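Local coordinates for protein metazoan TIR-STING fusion (Crassostrea gigas, PDB 6WT6) that joins a TIR domain to a STING-type ligand-binding domain in one chain, an architecture that suggests a role in innate immune signalling, at residues Glu214-Phe219 with Phe274-Tyr279; Ile190-Leu195 with Lys325-Val330; Ile237-His242 with Thr261-Thr266; Lys85-Val90 with Asn117-Pro122. All blocks are in the same frame, centred on the assembly; numbering follows the deposited sequence.

Interactions 1, 2 and 3 belong to the STING-type domain and meet at one mixed sheet, whereas interaction 4 lies in the TIR domain, its centre about 47 Å from that of interaction 1. Interactions 1 and 4 are buried pairings of parallel strands, made of main-chain hydrogen bonds and mostly apolar side chains. Interaction 3 pairs an outermost strand of the mixed sheet antiparallel with its neighbour; more exposed, it uses histidine, arginine and a bulge. Interaction 2 is partly buried and joins a helix to the outermost strand on the other side, through leucine packing and a lysine. Strand 212-221 lies between 272-279, its partner in interaction 1, and 327-332, the strand of interaction 2.

Interaction 1 (Glu214-Phe219 with Phe274-Tyr279); sequences EKLFLF and FFAGEY
Phe-217 and Phe-219 both hold CG anti to the carbonyl carbon (chi1 -72° and -70°), while Phe-275 takes the crowded position between N and carbonyl carbon (chi1 63°), so that its side chain crosses both of theirs at about a right angle. CZ of Phe-219 meets CE2 of Phe-275 at 3.9 Å. Gly-277 suits its place because the Phe-219 ring presents its edge to Gly-277 CA, 4.0 Å from CE2, where a CB would collide. On the other face, small Ala-276 leaves room for Leu-216, whose CD1 lies 3.8 Å from Ala-276 CB. The strands run parallel, and Phe-217 N donates to Ala-276 O at 2.9 Å. Glu-278 N bonds to Phe-217 O at 3.1 Å, nearly along the C=O axis. Phe-219 N follows, 2.9 Å from Glu-278 O. Ahead of the first of these bonds, a water donates to Lys-215 O and accepts from Ala-276 N. The methylenes of Glu-278 run beside Leu-218, and its OE2 bonds to Tyr-187 OH. Helix 341-356 packs on Phe-217 and Phe-275, helix 176-204 covers Leu-216 and Leu-218, and strand 327-332 continues the sheet beyond 212-221.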
# COMPACT_ATOMS: atom_id res chain seq x y z
N GLU A 214 -9.77 6.08 28.17
CA GLU A 214 -10.75 6.34 27.12
C GLU A 214 -10.35 5.73 25.78
O GLU A 214 -11.22 5.52 24.93
CB GLU A 214 -10.93 7.84 26.92
CG GLU A 214 -11.37 8.62 28.14
CD GLU A 214 -11.48 10.10 27.85
OE1 GLU A 214 -11.05 10.52 26.75
OE2 GLU A 214 -11.98 10.85 28.71
N LYS A 215 -9.07 5.44 25.57
CA LYS A 215 -8.58 5.13 24.24
C LYS A 215 -8.79 3.66 23.89
O LYS A 215 -8.97 2.80 24.75
CB LYS A 215 -7.10 5.48 24.11
CG LYS A 215 -6.77 6.96 24.28
CD LYS A 215 -5.30 7.22 24.00
CE LYS A 215 -4.94 8.69 24.18
NZ LYS A 215 -5.16 9.16 25.58
N LEU A 216 -8.77 3.39 22.59
CA LEU A 216 -8.75 2.03 22.06
C LEU A 216 -7.30 1.61 21.87
O LEU A 216 -6.56 2.24 21.11
CB LEU A 216 -9.52 1.96 20.73
CG LEU A 216 -9.49 0.62 20.00
CD1 LEU A 216 -10.17 -0.45 20.84
CD2 LEU A 216 -10.14 0.74 18.63
N PHE A 217 -6.89 0.55 22.56
CA PHE A 217 -5.52 0.08 22.49
C PHE A 217 -5.39 -0.90 21.33
O PHE A 217 -6.09 -1.92 21.29
CB PHE A 217 -5.10 -0.55 23.82
CG PHE A 217 -4.88 0.45 24.91
CD1 PHE A 217 -3.60 0.85 25.26
CD2 PHE A 217 -5.96 1.02 25.57
CE1 PHE A 217 -3.40 1.79 26.25
CE2 PHE A 217 -5.76 1.96 26.57
CZ PHE A 217 -4.48 2.34 26.91
N LEU A 218 -4.50 -0.59 20.40
CA LEU A 218 -4.30 -1.38 19.19
C LEU A 218 -2.96 -2.10 19.31
O LEU A 218 -1.92 -1.47 19.46
CB LEU A 218 -4.32 -0.48 17.95
CG LEU A 218 -5.58 0.33 17.71
CD1 LEU A 218 -5.32 1.38 16.65
CD2 LEU A 218 -6.74 -0.58 17.31
N PHE A 219 -3.01 -3.43 19.24
CA PHE A 219 -1.85 -4.25 19.56
C PHE A 219 -1.08 -4.61 18.30
O PHE A 219 -1.67 -5.06 17.31
CB PHE A 219 -2.28 -5.50 20.33
CG PHE A 219 -2.75 -5.20 21.73
CD1 PHE A 219 -1.85 -5.15 22.78
CD2 PHE A 219 -4.08 -4.92 21.98
CE1 PHE A 219 -2.27 -4.86 24.06
CE2 PHE A 219 -4.51 -4.62 23.26
CZ PHE A 219 -3.61 -4.59 24.30
N PHE A 274 -9.32 -1.91 33.17
CA PHE A 274 -10.13 -2.25 32.02
C PHE A 274 -9.66 -1.50 30.78
O PHE A 274 -9.18 -0.37 30.86
CB PHE A 274 -11.61 -1.94 32.28
CG PHE A 274 -12.25 -2.78 33.34
CD1 PHE A 274 -12.12 -2.44 34.68
CD2 PHE A 274 -12.98 -3.91 33.01
CE1 PHE A 274 -12.71 -3.21 35.67
CE2 PHE A 274 -13.58 -4.69 34.00
CZ PHE A 274 -13.44 -4.34 35.33
N PHE A 275 -9.82 -2.14 29.62
CA PHE A 275 -9.42 -1.49 28.38
C PHE A 275 -10.19 -2.11 27.22
O PHE A 275 -10.49 -3.30 27.22
CB PHE A 275 -7.91 -1.61 28.15
CG PHE A 275 -7.42 -3.03 27.98
CD1 PHE A 275 -7.18 -3.84 29.09
CD2 PHE A 275 -7.19 -3.56 26.72
CE1 PHE A 275 -6.72 -5.14 28.94
CE2 PHE A 275 -6.72 -4.86 26.56
CZ PHE A 275 -6.49 -5.65 27.67
N ALA A 276 -10.51 -1.27 26.24
CA ALA A 276 -10.91 -1.76 24.93
C ALA A 276 -9.66 -2.02 24.12
O ALA A 276 -8.78 -1.16 24.02
CB ALA A 276 -11.81 -0.75 24.22
N GLY A 277 -9.55 -3.21 23.55
CA GLY A 277 -8.33 -3.60 22.86
C GLY A 277 -8.59 -4.60 21.76
O GLY A 277 -9.53 -5.40 21.81
N GLU A 278 -7.72 -4.56 20.75
CA GLU A 278 -7.77 -5.51 19.65
C GLU A 278 -6.45 -5.45 18.91
O GLU A 278 -5.67 -4.50 19.06
CB GLU A 278 -8.94 -5.23 18.71
CG GLU A 278 -8.86 -3.87 18.03
CD GLU A 278 -10.17 -3.46 17.38
OE1 GLU A 278 -11.23 -3.77 17.95
OE2 GLU A 278 -10.14 -2.83 16.30
N TYR A 279 -6.19 -6.47 18.10
CA TYR A 279 -5.05 -6.45 17.21
C TYR A 279 -5.31 -5.52 16.03
O TYR A 279 -6.46 -5.30 15.63
CB TYR A 279 -4.74 -7.86 16.69
CG TYR A 279 -4.12 -8.80 17.69
CD1 TYR A 279 -2.76 -8.76 17.97
CD2 TYR A 279 -4.88 -9.76 18.34
CE1 TYR A 279 -2.18 -9.63 18.87
CE2 TYR A 279 -4.32 -10.63 19.25
CZ TYR A 279 -2.97 -10.56 19.51
OH TYR A 279 -2.40 -11.43 20.41
O HOH W 1 -9.42 1.52 27.34

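Interaction 2 (Ile190-Leu195 with Lys325-Val330); sequences IILPDL and KKCKIV
In the STING-type domain a long helix, 176-204, lies against the sheet near the start of one of its two outermost strands, 327-332, and this contact joins the two where the helix is kinked at Pro-193. Proline suits a kink, since its nitrogen has no hydrogen to give to the turn before. Leu-192 is directed toward the strand, with CG anti to the carbonyl carbon (chi1 -73°), and its two methyls both rest against Cys-327: CD1 is 3.9 Å from Cys-327 SG, and CD2 is 4.0 Å from Cys-327 CB. Cysteine fits here as a small, weakly polar group, its SG held in the crowded position between N and carbonyl carbon. Leu-317 of helix 299-319 touches both side chains, so leucine and cysteine pack together between two helices and the sheet. Leu-195, one turn on, sends CD2 to 4.3 Å from Lys-326 O.

Lys-326 supplies the polar part. Its aliphatic chain passes alongside the carbonyl of Leu-192, with CD 3.7 Å from Leu-192 O, and bends at chi2 and chi4. A long flexible side chain can in this way lay methylenes over the helix and still place its ammonium on a main-chain oxygen. A second carbonyl, Glu-322 O, accepts from the same nitrogen, and the carboxylate of Asp-194, not in contact with it, may add a modest attraction. On the helix side, NZ of Lys-326 donates to Pro-193 O at 2.9 Å, from 34° above the carbonyl plane.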
# COMPACT_ATOMS: atom_id res chain seq x y z
N ILE A 190 -13.93 5.70 10.93
CA ILE A 190 -15.35 5.51 11.20
C ILE A 190 -15.63 5.43 12.70
O ILE A 190 -16.56 6.07 13.21
CB ILE A 190 -15.86 4.25 10.47
CG1 ILE A 190 -15.56 4.34 8.98
CG2 ILE A 190 -17.35 4.05 10.72
CD1 ILE A 190 -15.76 3.03 8.23
N ILE A 191 -14.81 4.67 13.44
CA ILE A 191 -15.14 4.34 14.82
C ILE A 191 -14.46 5.26 15.83
O ILE A 191 -15.05 5.56 16.88
CB ILE A 191 -14.81 2.86 15.10
CG1 ILE A 191 -13.33 2.56 14.86
CG2 ILE A 191 -15.67 1.94 14.23
CD1 ILE A 191 -12.57 2.24 16.12
N LEU A 192 -13.25 5.73 15.53
CA LEU A 192 -12.50 6.51 16.52
C LEU A 192 -13.13 7.84 16.90
O LEU A 192 -13.10 8.18 18.10
CB LEU A 192 -11.06 6.74 16.03
CG LEU A 192 -10.05 5.58 16.02
CD1 LEU A 192 -8.63 6.11 15.83
CD2 LEU A 192 -10.14 4.72 17.27
N PRO A 193 -13.68 8.66 15.98
CA PRO A 193 -14.10 10.02 16.35
C PRO A 193 -15.00 10.12 17.58
O PRO A 193 -14.83 11.05 18.37
CB PRO A 193 -14.81 10.52 15.09
CG PRO A 193 -14.12 9.83 13.99
CD PRO A 193 -13.81 8.45 14.52
N ASP A 194 -15.93 9.19 17.77
CA ASP A 194 -16.81 9.22 18.93
C ASP A 194 -16.59 8.05 19.88
O ASP A 194 -17.39 7.86 20.81
CB ASP A 194 -18.28 9.28 18.49
CG ASP A 194 -18.71 10.67 18.04
OD1 ASP A 194 -18.03 11.65 18.42
OD2 ASP A 194 -19.72 10.78 17.32
N LEU A 195 -15.52 7.28 19.70
CA LEU A 195 -15.31 6.10 20.54
C LEU A 195 -15.05 6.48 21.99
O LEU A 195 -15.50 5.78 22.91
CB LEU A 195 -14.16 5.26 19.98
CG LEU A 195 -13.74 3.97 20.68
CD1 LEU A 195 -13.32 2.93 19.65
CD2 LEU A 195 -12.59 4.24 21.64
N LYS A 325 -5.25 11.01 19.62
CA LYS A 325 -5.53 10.80 21.04
C LYS A 325 -6.78 9.95 21.27
O LYS A 325 -7.30 9.93 22.39
CB LYS A 325 -5.64 12.13 21.80
CG LYS A 325 -4.40 13.01 21.74
CD LYS A 325 -4.62 14.32 22.49
CE LYS A 325 -5.78 15.12 21.90
NZ LYS A 325 -5.93 16.46 22.56
N LYS A 326 -7.29 9.27 20.25
CA LYS A 326 -8.42 8.37 20.42
C LYS A 326 -8.01 6.90 20.48
O LYS A 326 -8.79 6.07 20.95
CB LYS A 326 -9.44 8.56 19.30
CG LYS A 326 -10.11 9.94 19.28
CD LYS A 326 -11.07 10.13 20.45
CE LYS A 326 -11.62 11.56 20.52
NZ LYS A 326 -12.25 11.98 19.25
N CYS A 327 -6.80 6.57 20.03
CA CYS A 327 -6.31 5.21 20.12
C CYS A 327 -4.85 5.24 20.55
O CYS A 327 -4.17 6.26 20.45
CB CYS A 327 -6.47 4.47 18.78
SG CYS A 327 -5.29 4.95 17.51
N LYS A 328 -4.39 4.10 21.07
CA LYS A 328 -3.00 3.94 21.46
C LYS A 328 -2.46 2.66 20.84
O LYS A 328 -2.94 1.57 21.15
CB LYS A 328 -2.85 3.90 22.99
CG LYS A 328 -1.41 3.77 23.45
CD LYS A 328 -0.55 4.88 22.88
CE LYS A 328 0.87 4.84 23.43
NZ LYS A 328 1.53 3.54 23.12
N ILE A 329 -1.49 2.80 19.95
CA ILE A 329 -0.86 1.65 19.32
C ILE A 329 0.17 1.07 20.28
O ILE A 329 1.05 1.78 20.77
CB ILE A 329 -0.22 2.02 17.98
CG1 ILE A 329 -1.23 2.73 17.07
CG2 ILE A 329 0.32 0.78 17.29
CD1 ILE A 329 -0.70 3.04 15.69
N VAL A 330 0.04 -0.23 20.58
CA VAL A 330 0.91 -0.91 21.53
C VAL A 330 1.82 -1.84 20.73
O VAL A 330 1.43 -2.97 20.38
CB VAL A 330 0.11 -1.69 22.58
CG1 VAL A 330 1.05 -2.40 23.57
CG2 VAL A 330 -0.87 -0.78 23.30

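Interaction 3 (Ile237-His242 with Thr261-Thr266); sequences IKHRGH and TIYSVT
Four main-chain hydrogen bonds join these antiparallel strands. Lys-238 and Ser-264 form a hydrogen-bonded pair: Lys-238 N reaches Ser-264 O at 3.2 Å, on a lone pair, and Ser-264 N returns to Lys-238 O. Arg-240 N then donates to Ile-262 O at 2.8 Å, and Ile-262 N to Gly-241 O at 3.0 Å, almost straight at 177°. Between the pairs His-239/Tyr-263 and His-242/Thr-261 the register slips by one residue, a beta bulge. Glycine suits the bulge, because the backbone of Gly-241, with its positive phi, leaves no room for a side chain beside the carbonyl oxygen of Arg-240.

The aromatic contact is T-shaped. Tyr-263 turns its edge to the face of His-239, with CE1 3.4 Å above the imidazole plane and over its centre; the planes meet at 59°. Tyr-263 OH hydrogen-bonds to Ser-229 OG, which fixes the end of the phenol.

Van der Waals contacts fill in around these. CG2 of Thr-261 comes 3.4 Å from His-239 CD2, and CG2 of Ile-237 lies 3.9 Å from Tyr-263 CB. Arg-240, bent at chi2, lays its chain across Ser-264, NE being 3.2 Å from Ser-264 CB at the edge of the guanidinium. A small serine leaves space for that chain.

Strand 238-243 is outermost in the sheet within this chain, and its polar, long side chains suit a partly exposed border. The chemistry implies that main-chain bonds set the pairing, while a tyrosine edge, slightly positive, would meet the face of the imidazole favourably if that ring is neutral.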
# COMPACT_ATOMS: atom_id res chain seq x y z
N ILE A 237 -5.85 -12.27 31.39
CA ILE A 237 -6.60 -11.27 30.64
C ILE A 237 -8.00 -11.81 30.42
O ILE A 237 -8.18 -12.85 29.78
CB ILE A 237 -5.91 -10.94 29.30
CG1 ILE A 237 -4.44 -10.57 29.53
CG2 ILE A 237 -6.65 -9.83 28.58
CD1 ILE A 237 -3.63 -10.49 28.24
N LYS A 238 -9.01 -11.11 30.94
CA LYS A 238 -10.37 -11.63 31.02
C LYS A 238 -11.31 -10.84 30.12
O LYS A 238 -11.33 -9.60 30.17
CB LYS A 238 -10.88 -11.59 32.46
CG LYS A 238 -10.07 -12.41 33.45
CD LYS A 238 -10.76 -12.47 34.80
CE LYS A 238 -9.92 -13.19 35.84
NZ LYS A 238 -10.66 -13.37 37.12
N HIS A 239 -12.10 -11.56 29.33
CA HIS A 239 -13.18 -10.94 28.57
C HIS A 239 -14.20 -10.31 29.52
O HIS A 239 -14.63 -10.95 30.48
CB HIS A 239 -13.86 -11.97 27.68
CG HIS A 239 -13.35 -12.00 26.27
ND1 HIS A 239 -12.30 -12.80 25.87
CD2 HIS A 239 -13.76 -11.34 25.16
CE1 HIS A 239 -12.09 -12.62 24.58
NE2 HIS A 239 -12.96 -11.73 24.13
N ARG A 240 -14.58 -9.06 29.25
CA ARG A 240 -15.50 -8.33 30.11
C ARG A 240 -16.67 -7.73 29.34
O ARG A 240 -17.33 -6.81 29.83
CB ARG A 240 -14.77 -7.21 30.86
CG ARG A 240 -13.71 -7.68 31.83
CD ARG A 240 -14.28 -8.56 32.94
NE ARG A 240 -13.28 -8.84 33.97
CZ ARG A 240 -13.47 -9.62 35.02
NH1 ARG A 240 -14.64 -10.22 35.21
NH2 ARG A 240 -12.50 -9.81 35.90
N GLY A 241 -16.95 -8.24 28.14
CA GLY A 241 -18.02 -7.67 27.35
C GLY A 241 -17.51 -6.92 26.14
O GLY A 241 -16.43 -7.22 25.63
N HIS A 242 -18.28 -5.93 25.69
CA HIS A 242 -17.93 -5.22 24.47
C HIS A 242 -18.59 -3.85 24.44
O HIS A 242 -19.44 -3.53 25.28
CB HIS A 242 -18.32 -6.04 23.24
CG HIS A 242 -19.69 -6.65 23.33
ND1 HIS A 242 -20.84 -5.89 23.33
CD2 HIS A 242 -20.09 -7.94 23.44
CE1 HIS A 242 -21.89 -6.69 23.42
NE2 HIS A 242 -21.46 -7.93 23.49
N THR A 261 -14.14 -5.05 21.87
CA THR A 261 -14.15 -5.90 23.05
C THR A 261 -13.47 -5.23 24.24
O THR A 261 -12.48 -4.51 24.09
CB THR A 261 -13.46 -7.23 22.73
OG1 THR A 261 -14.06 -7.80 21.56
CG2 THR A 261 -13.61 -8.21 23.88
N ILE A 262 -14.01 -5.49 25.43
CA ILE A 262 -13.47 -4.97 26.68
C ILE A 262 -12.79 -6.11 27.43
O ILE A 262 -13.36 -7.20 27.57
CB ILE A 262 -14.56 -4.33 27.55
CG1 ILE A 262 -15.35 -3.29 26.73
CG2 ILE A 262 -13.94 -3.67 28.77
CD1 ILE A 262 -14.49 -2.17 26.20
N TYR A 263 -11.58 -5.86 27.90
CA TYR A 263 -10.84 -6.83 28.70
C TYR A 263 -10.49 -6.22 30.05
O TYR A 263 -10.57 -5.01 30.25
CB TYR A 263 -9.56 -7.28 27.99
CG TYR A 263 -9.79 -7.95 26.65
CD1 TYR A 263 -9.99 -9.32 26.57
CD2 TYR A 263 -9.80 -7.22 25.47
CE1 TYR A 263 -10.19 -9.94 25.35
CE2 TYR A 263 -10.00 -7.83 24.25
CZ TYR A 263 -10.20 -9.19 24.20
OH TYR A 263 -10.40 -9.82 22.99
N SER A 264 -10.11 -7.10 30.97
CA SER A 264 -9.62 -6.71 32.28
C SER A 264 -8.22 -7.26 32.48
O SER A 264 -7.85 -8.30 31.91
CB SER A 264 -10.54 -7.22 33.40
OG SER A 264 -10.25 -6.58 34.63
N VAL A 265 -7.44 -6.57 33.31
CA VAL A 265 -6.07 -6.98 33.59
C VAL A 265 -5.73 -6.52 35.01
O VAL A 265 -6.13 -5.43 35.44
CB VAL A 265 -5.10 -6.41 32.53
CG1 VAL A 265 -5.20 -4.89 32.45
CG2 VAL A 265 -3.70 -6.82 32.81
N THR A 266 -5.00 -7.37 35.74
CA THR A 266 -4.71 -7.15 37.15
C THR A 266 -3.25 -6.75 37.32
O THR A 266 -2.35 -7.41 36.79
CB THR A 266 -5.00 -8.41 37.97
OG1 THR A 266 -6.36 -8.82 37.76
CG2 THR A 266 -4.78 -8.15 39.44

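Interaction 4 (Lys85-Val90 with Asn117-Pro122); sequences KNVILV and NVCLVP
Asn-86 stands where strand 84-91 turns a corner, and its side chain reaches over to the end of helix 113-119. CB lies 3.5 Å from Cys-119 O. With CG anti to the carbonyl carbon (chi1 -69°), CG stays near the same oxygen, and chi2 of 85° swings the amide so that ND2 donates to Cys-119 O at 3.1 Å. That bond is bent and comes from above the carbonyl plane. ND2 is also 3.8 Å from Val-121 CG2. An asparagine fits this spot because its short amide can give an N-H to a carbonyl at the helix end.

Cys-119 O is gripped twice, since Val-87 N also donates to it, at 3.2 Å. From there the strands run parallel: Val-121 N bonds to Val-87 O at 2.8 Å, in the carbonyl plane, and Leu-89 N to Val-121 O at 3.0 Å. Beta-branched and leucine side chains fill both faces. On one, Leu-89 CD1 meets Leu-120 CD2 at 3.7 Å as the two chains cross obliquely, with Val-87 beside them and Ala-108 and Met-105 of helix 104-108 over them. On the other, Ile-88 and Val-121 lie side by side, covered by Ile-159 and Ala-158 of helix 153-159. Pro-122 can follow in the strand because its missing N-H is not used in this pairing.

Helices on both faces of a sheet whose strands all run parallel, here joining 84-91 to the outermost strand 120-124 through a right-handed beta-alpha-beta crossover, are typical of the flavodoxin-like alpha/beta fold of TIR domains.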
# COMPACT_ATOMS: atom_id res chain seq x y z
N LYS A 85 5.41 -9.05 -21.51
CA LYS A 85 6.62 -9.32 -20.75
C LYS A 85 7.38 -8.04 -20.46
O LYS A 85 7.73 -7.76 -19.31
CB LYS A 85 7.48 -10.32 -21.53
CG LYS A 85 8.90 -10.49 -21.04
CD LYS A 85 9.76 -10.99 -22.18
CE LYS A 85 11.12 -11.44 -21.71
NZ LYS A 85 11.02 -12.73 -21.00
N ASN A 86 7.63 -7.23 -21.49
CA ASN A 86 8.26 -5.93 -21.33
C ASN A 86 7.31 -4.83 -21.77
O ASN A 86 6.38 -5.06 -22.56
CB ASN A 86 9.57 -5.85 -22.13
CG ASN A 86 10.67 -6.75 -21.56
OD1 ASN A 86 10.74 -7.94 -21.87
ND2 ASN A 86 11.53 -6.18 -20.73
N VAL A 87 7.53 -3.63 -21.25
CA VAL A 87 6.81 -2.43 -21.66
C VAL A 87 7.83 -1.43 -22.19
O VAL A 87 8.75 -1.04 -21.46
CB VAL A 87 5.98 -1.82 -20.51
CG1 VAL A 87 5.40 -0.48 -20.93
CG2 VAL A 87 4.88 -2.77 -20.09
N ILE A 88 7.67 -1.03 -23.44
CA ILE A 88 8.56 -0.08 -24.09
C ILE A 88 7.94 1.31 -24.00
O ILE A 88 6.85 1.54 -24.54
CB ILE A 88 8.83 -0.47 -25.55
CG1 ILE A 88 9.65 -1.77 -25.62
CG2 ILE A 88 9.54 0.65 -26.29
CD1 ILE A 88 9.80 -2.32 -27.02
N LEU A 89 8.61 2.22 -23.31
CA LEU A 89 8.16 3.60 -23.15
C LEU A 89 8.85 4.47 -24.20
O LEU A 89 10.08 4.55 -24.23
CB LEU A 89 8.46 4.13 -21.75
CG LEU A 89 7.79 3.45 -20.55
CD1 LEU A 89 8.25 4.11 -19.26
CD2 LEU A 89 6.28 3.49 -20.67
N VAL A 90 8.05 5.12 -25.05
CA VAL A 90 8.56 6.04 -26.06
C VAL A 90 8.49 7.44 -25.46
O VAL A 90 7.44 8.09 -25.48
CB VAL A 90 7.78 5.94 -27.37
CG1 VAL A 90 8.41 6.84 -28.43
CG2 VAL A 90 7.71 4.50 -27.84
N ASN A 117 13.28 -2.49 -13.32
CA ASN A 117 14.52 -2.80 -14.02
C ASN A 117 14.35 -3.98 -14.96
O ASN A 117 15.04 -4.07 -15.98
CB ASN A 117 15.64 -3.07 -13.01
CG ASN A 117 17.00 -3.15 -13.66
OD1 ASN A 117 17.18 -2.77 -14.82
ND2 ASN A 117 17.99 -3.64 -12.91
N VAL A 118 13.43 -4.89 -14.65
CA VAL A 118 13.24 -6.07 -15.48
C VAL A 118 12.27 -5.78 -16.62
O VAL A 118 12.54 -6.09 -17.79
CB VAL A 118 12.76 -7.26 -14.62
CG1 VAL A 118 12.40 -8.45 -15.50
CG2 VAL A 118 13.82 -7.65 -13.61
N CYS A 119 11.13 -5.17 -16.31
CA CYS A 119 10.02 -4.96 -17.24
C CYS A 119 10.21 -3.74 -18.13
O CYS A 119 10.07 -3.84 -19.36
CB CYS A 119 8.71 -4.85 -16.45
SG CYS A 119 7.26 -4.42 -17.44
N LEU A 120 10.51 -2.58 -17.54
CA LEU A 120 10.48 -1.33 -18.30
C LEU A 120 11.64 -1.24 -19.27
O LEU A 120 12.77 -1.64 -18.97
CB LEU A 120 10.50 -0.14 -17.34
CG LEU A 120 9.17 0.26 -16.71
CD1 LEU A 120 9.36 1.33 -15.64
CD2 LEU A 120 8.18 0.74 -17.76
N VAL A 121 11.36 -0.72 -20.46
CA VAL A 121 12.36 -0.42 -21.47
C VAL A 121 12.17 1.03 -21.90
O VAL A 121 11.43 1.29 -22.87
CB VAL A 121 12.27 -1.38 -22.67
CG1 VAL A 121 13.33 -1.04 -23.71
CG2 VAL A 121 12.43 -2.82 -22.20
N PRO A 122 12.77 2.00 -21.21
CA PRO A 122 12.59 3.41 -21.57
C PRO A 122 13.39 3.76 -22.82
O PRO A 122 14.61 3.61 -22.86
CB PRO A 122 13.12 4.17 -20.34
CG PRO A 122 13.22 3.13 -19.25
CD PRO A 122 13.50 1.84 -19.94